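Local coordinates for putative mannose-1-phosphate guanylyl transferase (Thermus thermophilus, PDB 2CU2), which probably transfers the guanylyl group of GTP to mannose 1-phosphate, making GDP-mannose and releasing pyrophosphate, at residues A[86-89]-A[90-94]; A[93-97]-A[98-102]; A[217-221]-A[222-226]; A[231-234]-A[235-239]. All coordinates share one frame; numbering follows the deposited sequence.

Contact 1: residues A[86-89]-A[90-94]; sequences GAVL and LGVAE
Residues 86-89 and 90-94 are successive turns of helix 83-98, joined by four regular i to i+4 backbone bonds that run from Leu90 N to Gly86 O (3.2 Å), Gly91 N to Ala87 O, Val92 N to Val88 O (2.9 Å) and Ala93 N to Leu89 O. Val92 leans back onto the turn before it. Its CG2 branch, set anti to the carbonyl carbon and beside the backbone N (chi1 172° as measured to CG1), comes down 3.1 Å from Val88 O, close beside the bond that this oxygen makes with Val92 N. The same methyl meets Val88 CG1 at 4.0 Å, where the two valines cross obliquely. On another face, Leu90 folds back in the same way: its CG sits 3.4 Å from Gly86 O and its CB 3.5 Å from Ala87 O. Leu89 sends its branch a different way, and its CG only grazes Leu90 CD2 at 4.4 Å. The helix is packed on several sides. Leu89 and Val92 rest on Leu212 of helix 206-216, with Phe201 touching Leu89 and Met197 touching Val92, whereas Leu90 meets Leu76 of strand 74-78 and Tyr225. Such burial suits the connecting helix of a beta-alpha-beta crossover, here running from strand 74-78 to the parallel strand 102-107 in the Rossmann-like sheet of a GT-A nucleotidyltransferase.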
loop_
_atom_site.group_PDB
_atom_site.type_symbol
_atom_site.label_atom_id
_atom_site.label_comp_id
_atom_site.label_asym_id
_atom_site.label_seq_id
_atom_site.Cartn_x
_atom_site.Cartn_y
_atom_site.Cartn_z
ATOM N N GLY A 86 3.568 9.106 -37.180
ATOM C CA GLY A 86 2.368 9.894 -37.419
ATOM C C GLY A 86 2.484 11.284 -36.789
ATOM O O GLY A 86 2.172 12.297 -37.398
ATOM N N ALA A 87 2.970 11.359 -35.553
ATOM C CA ALA A 87 3.156 12.653 -34.908
ATOM C C ALA A 87 4.178 13.487 -35.688
ATOM O O ALA A 87 3.995 14.685 -35.879
ATOM C CB ALA A 87 3.619 12.460 -33.465
ATOM N N VAL A 88 5.252 12.853 -36.146
ATOM C CA VAL A 88 6.277 13.567 -36.902
ATOM C C VAL A 88 5.688 14.112 -38.210
ATOM O O VAL A 88 6.023 15.217 -38.640
ATOM C CB VAL A 88 7.484 12.652 -37.200
ATOM C CG1 VAL A 88 8.416 13.320 -38.196
ATOM C CG2 VAL A 88 8.244 12.356 -35.899
ATOM N N LEU A 89 4.809 13.334 -38.834
ATOM C CA LEU A 89 4.154 13.760 -40.067
ATOM C C LEU A 89 3.449 15.096 -39.834
ATOM O O LEU A 89 3.616 16.038 -40.601
ATOM C CB LEU A 89 3.128 12.713 -40.511
ATOM C CG LEU A 89 2.065 13.185 -41.512
ATOM C CD1 LEU A 89 2.723 13.530 -42.836
ATOM C CD2 LEU A 89 1.016 12.091 -41.698
ATOM N N LEU A 90 2.667 15.171 -38.765
ATOM C CA LEU A 90 1.927 16.385 -38.447
ATOM C C LEU A 90 2.872 17.556 -38.164
ATOM O O LEU A 90 2.634 18.695 -38.540
ATOM C CB LEU A 90 1.065 16.109 -37.215
ATOM C CG LEU A 90 0.096 14.944 -37.424
ATOM C CD1 LEU A 90 -0.931 14.830 -36.294
ATOM C CD2 LEU A 90 -0.706 15.074 -38.718
ATOM N N GLY A 91 3.959 17.245 -37.434
ATOM C CA GLY A 91 4.922 18.286 -37.102
ATOM C C GLY A 91 5.557 18.883 -38.358
ATOM O O GLY A 91 5.800 20.077 -38.462
ATOM N N VAL A 92 5.866 17.991 -39.318
ATOM C CA VAL A 92 6.489 18.452 -40.553
ATOM C C VAL A 92 5.537 19.335 -41.362
ATOM O O VAL A 92 5.916 20.339 -41.949
ATOM C CB VAL A 92 6.894 17.226 -41.372
ATOM C CG1 VAL A 92 7.381 17.658 -42.754
ATOM C CG2 VAL A 92 8.008 16.475 -40.665
ATOM N N ALA A 93 4.265 18.898 -41.411
ATOM C CA ALA A 93 3.267 19.676 -42.135
ATOM C C ALA A 93 3.229 21.124 -41.645
ATOM O O ALA A 93 3.161 22.074 -42.413
ATOM C CB ALA A 93 1.902 19.021 -41.924
ATOM N N GLU A 94 3.234 21.270 -40.309
ATOM C CA GLU A 94 3.170 22.607 -39.735
ATOM C C GLU A 94 4.445 23.406 -40.016
ATOM O O GLU A 94 4.417 24.564 -40.409
ATOM C CB GLU A 94 2.958 22.469 -38.227
ATOM C CG GLU A 94 1.532 22.047 -37.877
ATOM C CD GLU A 94 0.571 23.105 -38.363
ATOM O OE1 GLU A 94 0.740 24.260 -38.006
ATOM O OE2 GLU A 94 -0.349 22.761 -39.105
#

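Contact 2: residues A[93-97]-A[98-102]; sequences AEALK and EGAER
Helix 83-98 ends where residues 93-97 meet 98-102, and the carbonyls of Ala95 and Leu96 are taken up as the chain turns away: Ala100 N bonds to Ala95 O (2.8 Å, 164°) and Gly99 N to Leu96 O (2.9 Å), with Gly99 at a phi of 81°. The Gly99 bond arrives from above the Leu96 carbonyl plane, while Ala95 O also draws weaker bonds from Glu98 N and Gly99 N. Glu98 N keeps a helical bond to Glu94 O. Inside the turn, Ala95 CB and Ala100 CB touch at 3.8 Å, an apolar pair bracketing the reversal. Glu98 lies back along the last turn, its CG only 3.1 Å from Glu94 O. A like charge is near its carboxylate, Glu94 OE1 standing 4.8 Å from Glu98 OE2, and a long, weak ion pair to Arg74 may ease this. Lys97, with CG wedged between its backbone N and carbonyl carbon (chi1 62°) and its chain bent at chi3, forms a salt bridge from NZ to the syn side of Glu94 OE2 (2.8 Å), well out of the carboxylate plane. Lys2 NZ bonds to Glu98 O, and Tyr4 of strand 3-8 packs against both Glu98 and Ala100. The 6-to-1 bond from Ala100 N, enclosing the 5-to-2 bond from Gly99 N, makes with the positive-phi glycine a Schellman motif, which ends the helix before strand 102-107.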
loop_
_atom_site.group_PDB
_atom_site.type_symbol
_atom_site.label_atom_id
_atom_site.label_comp_id
_atom_site.label_asym_id
_atom_site.label_seq_id
_atom_site.Cartn_x
_atom_site.Cartn_y
_atom_site.Cartn_z
ATOM N N ALA A 93 4.265 18.898 -41.411
ATOM C CA ALA A 93 3.267 19.676 -42.135
ATOM C C ALA A 93 3.229 21.124 -41.645
ATOM O O ALA A 93 3.161 22.074 -42.413
ATOM C CB ALA A 93 1.902 19.021 -41.924
ATOM N N GLU A 94 3.234 21.270 -40.309
ATOM C CA GLU A 94 3.170 22.607 -39.735
ATOM C C GLU A 94 4.445 23.406 -40.016
ATOM O O GLU A 94 4.417 24.564 -40.409
ATOM C CB GLU A 94 2.958 22.469 -38.227
ATOM C CG GLU A 94 1.532 22.047 -37.877
ATOM C CD GLU A 94 0.571 23.105 -38.363
ATOM O OE1 GLU A 94 0.740 24.260 -38.006
ATOM O OE2 GLU A 94 -0.349 22.761 -39.105
ATOM N N ALA A 95 5.596 22.754 -39.760
ATOM C CA ALA A 95 6.873 23.424 -39.989
ATOM C C ALA A 95 6.980 23.965 -41.417
ATOM O O ALA A 95 7.445 25.071 -41.667
ATOM C CB ALA A 95 7.992 22.414 -39.734
ATOM N N LEU A 96 6.561 23.121 -42.376
ATOM C CA LEU A 96 6.674 23.506 -43.777
ATOM C C LEU A 96 5.929 24.807 -44.082
ATOM O O LEU A 96 6.487 25.774 -44.586
ATOM C CB LEU A 96 6.114 22.369 -44.633
ATOM C CG LEU A 96 7.126 21.237 -44.830
ATOM C CD1 LEU A 96 6.523 20.035 -45.561
ATOM C CD2 LEU A 96 8.347 21.667 -45.644
ATOM N N LYS A 97 4.612 24.803 -43.797
ATOM C CA LYS A 97 3.817 25.982 -44.121
ATOM C C LYS A 97 4.052 27.131 -43.136
ATOM O O LYS A 97 3.574 28.244 -43.306
ATOM C CB LYS A 97 2.338 25.592 -44.159
ATOM C CG LYS A 97 1.823 25.088 -42.811
ATOM C CD LYS A 97 0.634 24.139 -42.970
ATOM C CE LYS A 97 -0.544 24.514 -42.066
ATOM N NZ LYS A 97 -1.294 23.309 -41.712
ATOM N N GLU A 98 4.785 26.814 -42.052
ATOM C CA GLU A 98 5.219 27.877 -41.154
ATOM C C GLU A 98 6.537 28.487 -41.643
ATOM O O GLU A 98 6.998 29.520 -41.176
ATOM C CB GLU A 98 5.400 27.289 -39.753
ATOM C CG GLU A 98 4.102 27.288 -38.943
ATOM C CD GLU A 98 3.454 28.653 -39.025
ATOM O OE1 GLU A 98 4.170 29.643 -39.042
ATOM O OE2 GLU A 98 2.225 28.712 -39.060
ATOM N N GLY A 99 7.165 27.771 -42.597
ATOM C CA GLY A 99 8.394 28.278 -43.196
ATOM C C GLY A 99 9.613 28.000 -42.316
ATOM O O GLY A 99 10.619 28.695 -42.354
ATOM N N ALA A 100 9.484 26.961 -41.472
ATOM C CA ALA A 100 10.572 26.639 -40.554
ATOM C C ALA A 100 11.786 26.070 -41.290
ATOM O O ALA A 100 11.672 25.299 -42.232
ATOM C CB ALA A 100 10.053 25.619 -39.539
ATOM N N GLU A 101 12.968 26.474 -40.840
ATOM C CA GLU A 101 14.220 26.004 -41.431
ATOM C C GLU A 101 14.712 24.763 -40.700
ATOM O O GLU A 101 15.524 23.999 -41.219
ATOM C CB GLU A 101 15.295 27.084 -41.331
ATOM C CG GLU A 101 15.044 28.310 -42.182
ATOM C CD GLU A 101 15.846 29.502 -41.702
ATOM O OE1 GLU A 101 15.322 30.270 -40.869
ATOM O OE2 GLU A 101 17.000 29.663 -42.149
ATOM N N ARG A 102 14.223 24.579 -39.480
ATOM C CA ARG A 102 14.619 23.441 -38.669
ATOM C C ARG A 102 13.463 22.947 -37.818
ATOM O O ARG A 102 12.651 23.739 -37.326
ATOM C CB ARG A 102 15.776 23.828 -37.742
ATOM C CG ARG A 102 17.101 24.083 -38.428
ATOM C CD ARG A 102 17.784 22.784 -38.807
ATOM N NE ARG A 102 19.137 23.016 -39.309
ATOM C CZ ARG A 102 19.420 23.460 -40.531
ATOM N NH1 ARG A 102 18.439 23.718 -41.386
ATOM N NH2 ARG A 102 20.684 23.654 -40.891
#

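Contact 3: residues A[217-221]-A[222-226]; sequences AGASL and EEVYA
Ser220 O receives Val224 N at 2.8 Å in an almost straight bond (173°), the first i to i+4 link of helix 221-226; Leu221 O takes Tyr225 N in the next. Ser220 is also the N-cap. A chi1 of 164° turns OG away from its own N and toward the first turn, where it accepts from Glu223 N, well aligned but weak at 3.4 Å. Glu223 CB packs 3.9 Å from Ser220 CB. Just before the cap, Ala219 CB meets Val224 CG2 at 3.6 Å; the residue ahead of the N-cap thus touches the fourth helical residue, the pairing known as a hydrophobic staple. On the inner side, Leu221 and Tyr225 point the same way side by side, CD1 to CD1 4.1 Å, and both rest on Leu90 of helix 83-98 and on Pro79. Upstream, Gly218 closes helix 206-216 with a Schellman motif, so the C-prime glycine of one helix stands two residues before the N-cap of the next. Two acidic residues in the first turn, Glu222 salt-bridged to Arg60 and Glu223 to Arg214, would probably be favoured by the positive end of the helix dipole, while the staple and the weak cap probably help to mark where the helix begins.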
loop_
_atom_site.group_PDB
_atom_site.type_symbol
_atom_site.label_atom_id
_atom_site.label_comp_id
_atom_site.label_asym_id
_atom_site.label_seq_id
_atom_site.Cartn_x
_atom_site.Cartn_y
_atom_site.Cartn_z
ATOM N N ALA A 217 -2.343 19.946 -48.988
ATOM C CA ALA A 217 -3.226 20.279 -50.100
ATOM C C ALA A 217 -4.699 20.307 -49.679
ATOM O O ALA A 217 -5.606 20.282 -50.501
ATOM C CB ALA A 217 -3.019 19.233 -51.198
ATOM N N GLY A 218 -4.936 20.309 -48.353
ATOM C CA GLY A 218 -6.290 20.555 -47.857
ATOM C C GLY A 218 -7.055 19.286 -47.429
ATOM O O GLY A 218 -8.240 19.324 -47.124
ATOM N N ALA A 219 -6.378 18.119 -47.437
ATOM C CA ALA A 219 -7.083 16.897 -47.014
ATOM C C ALA A 219 -7.477 16.935 -45.531
ATOM O O ALA A 219 -6.920 17.676 -44.732
ATOM C CB ALA A 219 -6.185 15.681 -47.278
ATOM N N SER A 220 -8.508 16.129 -45.176
ATOM C CA SER A 220 -8.967 16.085 -43.786
ATOM C C SER A 220 -8.038 15.241 -42.912
ATOM O O SER A 220 -7.688 14.114 -43.227
ATOM C CB SER A 220 -10.379 15.489 -43.770
ATOM O OG SER A 220 -10.706 15.092 -42.439
ATOM N N LEU A 221 -7.609 15.852 -41.794
ATOM C CA LEU A 221 -6.720 15.169 -40.863
ATOM C C LEU A 221 -7.282 13.809 -40.443
ATOM O O LEU A 221 -6.596 12.794 -40.423
ATOM C CB LEU A 221 -6.541 16.061 -39.633
ATOM C CG LEU A 221 -5.627 15.432 -38.580
ATOM C CD1 LEU A 221 -4.260 15.046 -39.150
ATOM C CD2 LEU A 221 -5.350 16.365 -37.401
ATOM N N GLU A 222 -8.572 13.820 -40.058
ATOM C CA GLU A 222 -9.209 12.578 -39.637
ATOM C C GLU A 222 -9.116 11.504 -40.722
ATOM O O GLU A 222 -8.737 10.365 -40.485
ATOM C CB GLU A 222 -10.676 12.878 -39.324
ATOM C CG GLU A 222 -11.000 12.711 -37.840
ATOM C CD GLU A 222 -12.254 11.882 -37.691
ATOM O OE1 GLU A 222 -12.736 11.363 -38.688
ATOM O OE2 GLU A 222 -12.744 11.760 -36.569
ATOM N N GLU A 223 -9.522 11.892 -41.946
ATOM C CA GLU A 223 -9.472 10.947 -43.054
ATOM C C GLU A 223 -8.056 10.409 -43.271
ATOM O O GLU A 223 -7.818 9.209 -43.304
ATOM C CB GLU A 223 -9.957 11.664 -44.315
ATOM C CG GLU A 223 -9.937 10.756 -45.546
ATOM C CD GLU A 223 -8.600 10.883 -46.240
ATOM O OE1 GLU A 223 -8.195 11.999 -46.532
ATOM O OE2 GLU A 223 -7.971 9.855 -46.487
ATOM N N VAL A 224 -7.131 11.377 -43.449
ATOM C CA VAL A 224 -5.735 11.012 -43.698
ATOM C C VAL A 224 -5.175 10.075 -42.617
ATOM O O VAL A 224 -4.576 9.047 -42.901
ATOM C CB VAL A 224 -4.895 12.289 -43.779
ATOM C CG1 VAL A 224 -3.408 11.930 -43.826
ATOM C CG2 VAL A 224 -5.247 13.079 -45.025
ATOM N N TYR A 225 -5.353 10.488 -41.339
ATOM C CA TYR A 225 -4.769 9.709 -40.239
ATOM C C TYR A 225 -5.335 8.282 -40.169
ATOM O O TYR A 225 -4.642 7.320 -39.862
ATOM C CB TYR A 225 -5.017 10.446 -38.914
ATOM C CG TYR A 225 -3.756 10.534 -38.116
ATOM C CD1 TYR A 225 -2.699 11.312 -38.580
ATOM C CD2 TYR A 225 -3.648 9.898 -36.876
ATOM C CE1 TYR A 225 -1.548 11.460 -37.816
ATOM C CE2 TYR A 225 -2.493 10.036 -36.113
ATOM C CZ TYR A 225 -1.441 10.804 -36.583
ATOM O OH TYR A 225 -0.278 10.929 -35.841
ATOM N N ALA A 226 -6.651 8.159 -40.436
ATOM C CA ALA A 226 -7.279 6.839 -40.315
ATOM C C ALA A 226 -6.631 5.794 -41.241
ATOM O O ALA A 226 -6.469 4.630 -40.901
ATOM C CB ALA A 226 -8.775 6.969 -40.630
#

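Contact 4: residues A[231-234]-A[235-239]; sequences ISID and YGVME
Ile233 and Val237 form the tight side of this helix: Ile233 CD1 lies 3.5 Å from Val237 CG2, and Met238 CE closes on Ile233 CG1 at 3.9 Å. Here Ile233 O is gripped twice, by Met238 N in the carbonyl plane (2.9 Å), the i to i+5 link of a pi-type turn, and by Val237 N from above that plane (3.0 Å). Packing is also close at Gly236, whose CA is 3.4 Å from Ile231 CD1; a CB there would clash with Ser232 O. Ile231 CD1 also meets Tyr235 CD2 at 3.5 Å, the side chains crossing at about a right angle. The loose, solvent side lies beyond, where the exposed Tyr235 ring also meets Lys240 in a cation-pi contact. Glu239 CD lies in plane at the ring's edge, a doubtful placing because its CG clashes with Asp234 O. An alanine in place of Glu239 would probably leave that edge without its neighbour and the ring freer to turn. At the start, Ser232 OG, held between its backbone N and carbonyl carbon (chi1 86°), accepts from Tyr235 N (2.9 Å). A serine N-cap thus leads into a pi-type turn, packed against helix 83-98 and strand 184-192 of the nucleotidyltransferase domain.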
loop_
_atom_site.group_PDB
_atom_site.type_symbol
_atom_site.label_atom_id
_atom_site.label_comp_id
_atom_site.label_asym_id
_atom_site.label_seq_id
_atom_site.Cartn_x
_atom_site.Cartn_y
_atom_site.Cartn_z
ATOM N N ILE A 231 3.337 3.272 -37.249
ATOM C CA ILE A 231 4.758 2.939 -37.211
ATOM C C ILE A 231 5.571 4.040 -36.534
ATOM O O ILE A 231 5.251 5.223 -36.599
ATOM C CB ILE A 231 5.242 2.723 -38.651
ATOM C CG1 ILE A 231 6.660 2.154 -38.653
ATOM C CG2 ILE A 231 5.272 4.066 -39.399
ATOM C CD1 ILE A 231 7.130 1.742 -40.046
ATOM N N SER A 232 6.634 3.623 -35.815
ATOM C CA SER A 232 7.508 4.605 -35.189
ATOM C C SER A 232 8.388 5.281 -36.237
ATOM O O SER A 232 8.602 4.779 -37.330
ATOM C CB SER A 232 8.379 3.896 -34.150
ATOM O OG SER A 232 9.539 3.364 -34.781
ATOM N N ILE A 233 8.866 6.488 -35.897
ATOM C CA ILE A 233 9.739 7.173 -36.835
ATOM C C ILE A 233 11.111 6.499 -36.897
ATOM O O ILE A 233 11.835 6.575 -37.880
ATOM C CB ILE A 233 9.878 8.623 -36.383
ATOM C CG1 ILE A 233 10.640 9.429 -37.436
ATOM C CG2 ILE A 233 10.678 8.680 -35.068
ATOM C CD1 ILE A 233 9.891 9.493 -38.770
ATOM N N ASP A 234 11.471 5.842 -35.776
ATOM C CA ASP A 234 12.752 5.148 -35.720
ATOM C C ASP A 234 12.814 3.995 -36.726
ATOM O O ASP A 234 13.791 3.798 -37.436
ATOM C CB ASP A 234 12.934 4.603 -34.301
ATOM C CG ASP A 234 13.008 5.761 -33.317
ATOM O OD1 ASP A 234 11.953 6.304 -32.988
ATOM O OD2 ASP A 234 14.106 6.094 -32.879
ATOM N N TYR A 235 11.733 3.192 -36.740
ATOM C CA TYR A 235 11.704 2.031 -37.622
ATOM C C TYR A 235 11.321 2.412 -39.054
ATOM O O TYR A 235 11.820 1.870 -40.031
ATOM C CB TYR A 235 10.683 1.038 -37.062
ATOM C CG TYR A 235 10.578 -0.149 -37.954
ATOM C CD1 TYR A 235 11.672 -0.993 -38.120
ATOM C CD2 TYR A 235 9.362 -0.471 -38.560
ATOM C CE1 TYR A 235 11.551 -2.156 -38.866
ATOM C CE2 TYR A 235 9.242 -1.630 -39.314
ATOM C CZ TYR A 235 10.331 -2.468 -39.471
ATOM O OH TYR A 235 10.215 -3.635 -40.201
ATOM N N GLY A 236 10.373 3.360 -39.157
ATOM C CA GLY A 236 9.853 3.719 -40.470
ATOM C C GLY A 236 10.850 4.545 -41.290
ATOM O O GLY A 236 10.869 4.513 -42.513
ATOM N N VAL A 237 11.676 5.334 -40.577
ATOM C CA VAL A 237 12.564 6.246 -41.290
ATOM C C VAL A 237 14.025 6.120 -40.846
ATOM O O VAL A 237 14.932 5.894 -41.637
ATOM C CB VAL A 237 12.075 7.674 -41.043
ATOM C CG1 VAL A 237 13.126 8.674 -41.518
ATOM C CG2 VAL A 237 10.778 7.917 -41.792
ATOM N N MET A 238 14.241 6.319 -39.535
ATOM C CA MET A 238 15.607 6.431 -39.034
ATOM C C MET A 238 16.489 5.235 -39.407
ATOM O O MET A 238 17.630 5.375 -39.825
ATOM C CB MET A 238 15.547 6.598 -37.515
ATOM C CG MET A 238 14.989 7.963 -37.105
ATOM S SD MET A 238 15.655 9.299 -38.109
ATOM C CE MET A 238 14.336 10.494 -37.842
ATOM N N GLU A 239 15.940 4.023 -39.206
ATOM C CA GLU A 239 16.749 2.829 -39.432
ATOM C C GLU A 239 17.113 2.640 -40.908
ATOM O O GLU A 239 17.941 1.815 -41.276
ATOM C CB GLU A 239 15.972 1.618 -38.913
ATOM C CG GLU A 239 15.752 1.679 -37.401
ATOM C CD GLU A 239 14.939 0.483 -36.959
ATOM O OE1 GLU A 239 14.489 0.469 -35.821
ATOM O OE2 GLU A 239 14.766 -0.433 -37.761
#

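Helix 83-98 ties the set together. Contacts 1 and 2 are successive stretches of it, sharing Ala93 and Glu94, with centres about 10 Å apart. Contact 3 lies against its early part: Tyr225 OH stands 3.2 Å from Gly86 O, probably hydrogen-bonded, and Leu90 CD2 meets Leu221 CD1 at 3.6 Å. Contact 4 reaches another face of the same helix, where Val88 CG2 is 4.1 Å from Ile233 CG1. Contacts 3 and 4 do not touch each other, with centres about 21 Å apart and helix 83-98 linked to both; contact 2, at the far end, touches neither. All four belong to the nucleotidyltransferase domain, as packing around its sheet.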